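Local coordinates for shikimate dehydrogenase (NADP(+)) (Peptoclostridium difficile, PDB 5DZS) that interconverts 3-dehydroshikimate and shikimate with NADPH/NADP(+) as the redox pair, on the route to chorismate and the aromatic amino acids, at the interface of chains A and B. Numbering follows the deposited sequence. Chains: chain A/B, Shikimate dehydrogenase (NADP(+)).

Contact 1: the interface of chains A and B. Residues chain A 75-77, 80; chain B 74, 92, 96.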
loop_
_atom_site.group_PDB
_atom_site.type_symbol
_atom_site.label_atom_id
_atom_site.label_comp_id
_atom_site.label_asym_id
_atom_site.label_seq_id
_atom_site.Cartn_x
_atom_site.Cartn_y
_atom_site.Cartn_z
ATOM N N ILE A 75 -3.456 -2.935 9.727
ATOM C CA ILE A 75 -2.040 -3.204 9.863
ATOM C C ILE A 75 -1.593 -3.959 8.601
ATOM O O ILE A 75 -2.087 -5.024 8.291
ATOM C CB ILE A 75 -1.755 -4.046 11.111
ATOM C CG1 ILE A 75 -2.280 -3.364 12.389
ATOM C CG2 ILE A 75 -0.262 -4.340 11.208
ATOM C CD1 ILE A 75 -1.664 -2.029 12.702
ATOM N N SER A 76 -0.641 -3.375 7.881
ATOM C CA SER A 76 -0.117 -4.019 6.686
ATOM C C SER A 76 0.540 -5.352 6.999
ATOM O O SER A 76 0.931 -5.643 8.130
ATOM C CB SER A 76 0.892 -3.110 5.998
ATOM O OG SER A 76 2.081 -2.999 6.754
ATOM N N PRO A 77 0.654 -6.213 5.981
ATOM C CA PRO A 77 1.308 -7.488 6.197
ATOM C C PRO A 77 2.716 -7.420 6.800
ATOM O O PRO A 77 3.034 -8.191 7.712
ATOM C CB PRO A 77 1.334 -8.100 4.803
ATOM C CG PRO A 77 0.204 -7.500 4.105
ATOM C CD PRO A 77 -0.009 -6.135 4.669
ATOM N N LYS A 80 2.565 -6.389 10.418
ATOM C CA LYS A 80 2.077 -7.489 11.218
ATOM C C LYS A 80 3.188 -8.527 11.437
ATOM O O LYS A 80 3.351 -9.021 12.546
ATOM C CB LYS A 80 0.852 -8.167 10.577
ATOM C CG LYS A 80 0.292 -9.326 11.406
ATOM C CD LYS A 80 -0.657 -10.188 10.592
ATOM C CE LYS A 80 -0.942 -11.514 11.278
ATOM N NZ LYS A 80 -1.603 -11.335 12.590
ATOM N N PHE B 74 -8.094 -10.221 6.798
ATOM C CA PHE B 74 -8.020 -8.802 7.016
ATOM C C PHE B 74 -8.581 -8.116 5.791
ATOM O O PHE B 74 -8.313 -8.551 4.679
ATOM C CB PHE B 74 -6.571 -8.341 7.248
ATOM C CG PHE B 74 -5.886 -9.067 8.361
ATOM C CD1 PHE B 74 -6.189 -8.764 9.675
ATOM C CD2 PHE B 74 -4.952 -10.068 8.092
ATOM C CE1 PHE B 74 -5.568 -9.450 10.718
ATOM C CE2 PHE B 74 -4.334 -10.721 9.129
ATOM C CZ PHE B 74 -4.648 -10.430 10.422
ATOM N N GLU B 92 2.134 -14.783 4.725
ATOM C CA GLU B 92 2.243 -15.553 5.959
ATOM C C GLU B 92 0.957 -16.331 6.277
ATOM O O GLU B 92 0.454 -16.335 7.399
ATOM C CB GLU B 92 2.692 -14.649 7.116
ATOM C CG GLU B 92 4.151 -14.185 7.022
ATOM C CD GLU B 92 4.430 -13.056 6.034
ATOM O OE1 GLU B 92 3.795 -11.976 6.138
ATOM O OE2 GLU B 92 5.366 -13.208 5.201
ATOM N N TYR B 96 -5.477 -10.962 2.762
ATOM C CA TYR B 96 -5.791 -9.541 2.888
ATOM C C TYR B 96 -6.589 -9.115 1.685
ATOM O O TYR B 96 -6.182 -9.377 0.534
ATOM C CB TYR B 96 -4.509 -8.707 2.931
ATOM C CG TYR B 96 -3.655 -8.920 4.168
ATOM C CD1 TYR B 96 -2.901 -10.073 4.338
ATOM C CD2 TYR B 96 -3.571 -7.944 5.129
ATOM C CE1 TYR B 96 -2.146 -10.255 5.478
ATOM C CE2 TYR B 96 -2.792 -8.115 6.242
ATOM C CZ TYR B 96 -2.101 -9.271 6.419
ATOM O OH TYR B 96 -1.289 -9.459 7.540
#

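Contact 2: the interface of chains A and B. Residues chain A 250-251; chain B 251-253.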
loop_
_atom_site.group_PDB
_atom_site.type_symbol
_atom_site.label_atom_id
_atom_site.label_comp_id
_atom_site.label_asym_id
_atom_site.label_seq_id
_atom_site.Cartn_x
_atom_site.Cartn_y
_atom_site.Cartn_z
ATOM N N THR A 250 2.741 7.626 -4.608
ATOM C CA THR A 250 3.438 7.807 -5.862
ATOM C C THR A 250 4.878 7.335 -5.719
ATOM O O THR A 250 5.435 7.376 -4.638
ATOM C CB THR A 250 3.344 9.265 -6.339
ATOM O OG1 THR A 250 3.631 9.306 -7.761
ATOM C CG2 THR A 250 4.262 10.161 -5.568
ATOM N N LYS A 251 5.446 6.852 -6.824
ATOM C CA LYS A 251 6.833 6.418 -6.861
ATOM C C LYS A 251 7.757 7.647 -6.743
ATOM O O LYS A 251 7.517 8.694 -7.388
ATOM C CB LYS A 251 7.132 5.649 -8.151
ATOM C CG LYS A 251 8.473 4.925 -8.143
ATOM C CD LYS A 251 8.665 4.061 -9.375
ATOM C CE LYS A 251 10.030 3.379 -9.334
ATOM N NZ LYS A 251 10.338 2.684 -10.606
ATOM N N LYS B 251 5.693 0.932 -5.356
ATOM C CA LYS B 251 5.001 1.818 -6.271
ATOM C C LYS B 251 5.560 1.670 -7.696
ATOM O O LYS B 251 6.755 1.433 -7.899
ATOM C CB LYS B 251 5.122 3.291 -5.810
ATOM C CG LYS B 251 4.572 3.572 -4.418
ATOM C CD LYS B 251 3.095 3.287 -4.261
ATOM C CE LYS B 251 2.560 3.651 -2.875
ATOM N NZ LYS B 251 1.124 3.319 -2.659
ATOM N N ILE B 252 4.665 1.793 -8.659
ATOM C CA ILE B 252 4.966 1.677 -10.074
ATOM C C ILE B 252 4.913 3.062 -10.745
ATOM O O ILE B 252 4.024 3.887 -10.475
ATOM C CB ILE B 252 4.024 0.645 -10.744
ATOM C CG1 ILE B 252 4.358 -0.748 -10.221
ATOM C CG2 ILE B 252 4.152 0.668 -12.272
ATOM C CD1 ILE B 252 3.324 -1.821 -10.560
ATOM N N ASP B 253 5.898 3.303 -11.599
ATOM C CA ASP B 253 6.035 4.572 -12.310
ATOM C C ASP B 253 4.719 4.971 -12.996
ATOM O O ASP B 253 4.099 4.148 -13.652
ATOM C CB ASP B 253 7.176 4.446 -13.319
ATOM C CG ASP B 253 7.540 5.769 -13.975
ATOM O OD1 ASP B 253 6.663 6.415 -14.567
ATOM O OD2 ASP B 253 8.726 6.148 -13.919
HETATM O O HOH W 1 3.654 6.247 -9.118
HETATM O O HOH W 2 7.968 1.386 -11.984
HETATM O O HOH W 3 10.955 5.116 -12.685
#

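Contact 1: the interface of chains A and B
The phenol oxygen OH of B:Tyr96 packs against carbon atoms of two chain A residues in this shikimate dehydrogenase. B:Tyr96 OH lies 3.2 Å from the methylene CD of A:Lys80. The same OH of B:Tyr96 is 3.5 Å from A:Pro77 CA. Both are van der Waals contacts. A:Pro77 opens helix 77-82, and A:Lys80 sits about one turn further along it. B:Tyr96 comes from strand 94-98 of the other chain.

The proline ring lies over one face of the tyrosine ring. A:Pro77 CG sits above the centre, 3.7 Å from the centroid of the B:Tyr96 ring, a CH-pi contact. The two side chains run antiparallel. B:Phe74 backs the opposite face within chain B, with its CD2 lying off-centre beneath the ring. The tyrosine ring is thus layered between a proline of the partner and a phenylalanine of its own chain, which should limit its rotation.

A:Lys80 leaves its helix with CG anti to the backbone N (chi1 -179°) and stays stretched as far as CE. It runs roughly perpendicular to the B:Phe74 side chain, with A:Lys80 CE 4.0 Å from B:Phe74 CZ. A turn at the last torsion (chi4 62°) brings the amine NZ of A:Lys80 to 3.8 Å from the same CZ of B:Phe74. The lysine offers its CD and CE methylenes to the two aromatic residues.

Contact 2: the interface of chains A and B
The connection between helices 233-248 and 255-269 of this shikimate dehydrogenase meets its own copy here. Residues 250 and 251 of chain A lie against residues 251 to 253 of chain B. The two chains use this loop differently, so the pairing is not symmetric.

A:Lys251 is the main reaching side chain. Its CG is anti to the backbone N (chi1 -168°), and the chain is extended from there to the amine. This lays the methylenes alongside the backbone of B:Lys251 to B:Asp253. A:Lys251 CD is 3.6 Å from the carbonyl O of B:Lys251. The B:Lys251 side chain takes another course. It bends at chi2 (-61°) and leads back past A:Thr250, while B:Lys251 CB packs 3.7 Å from A:Lys251 CA.

Waters make the polar links seen in this patch. Water 1 joins the two backbones: it is 3.0 Å from A:Lys251 N, with a nearly straight approach at the hydrogen, and 2.7 Å from the carbonyl O of B:Ile252. At the far end, the amine NZ of A:Lys251 is 3.0 Å from water 2, which also takes the N-H of B:Asp253. A:Lys251 NZ and B:Asp253 OD2 are 5.1 Å apart. If both are charged, they may form a favourable water-separated pair. Water 3 lies between the same amine and the carboxylate, 2.7 Å from B:Asp253 OD2.

Contact 1 and contact 2 belong to one interface between the two copies, and their C-alpha centres are about 21 Å apart. They share no residues. Contact 1 uses strand 74-75, helix 77-82 and strand 94-98, whereas contact 2 uses the connection between helices 233-248 and 255-269. Two separate regions of each chain therefore take part in the interface. Contact 1 is centred about 14 Å from A:Lys65, the predicted proton acceptor, and contact 2 about 23 Å from B:Lys65. The protein is a homodimer, but this pairing is not exactly two-fold and may not be the biological dimer.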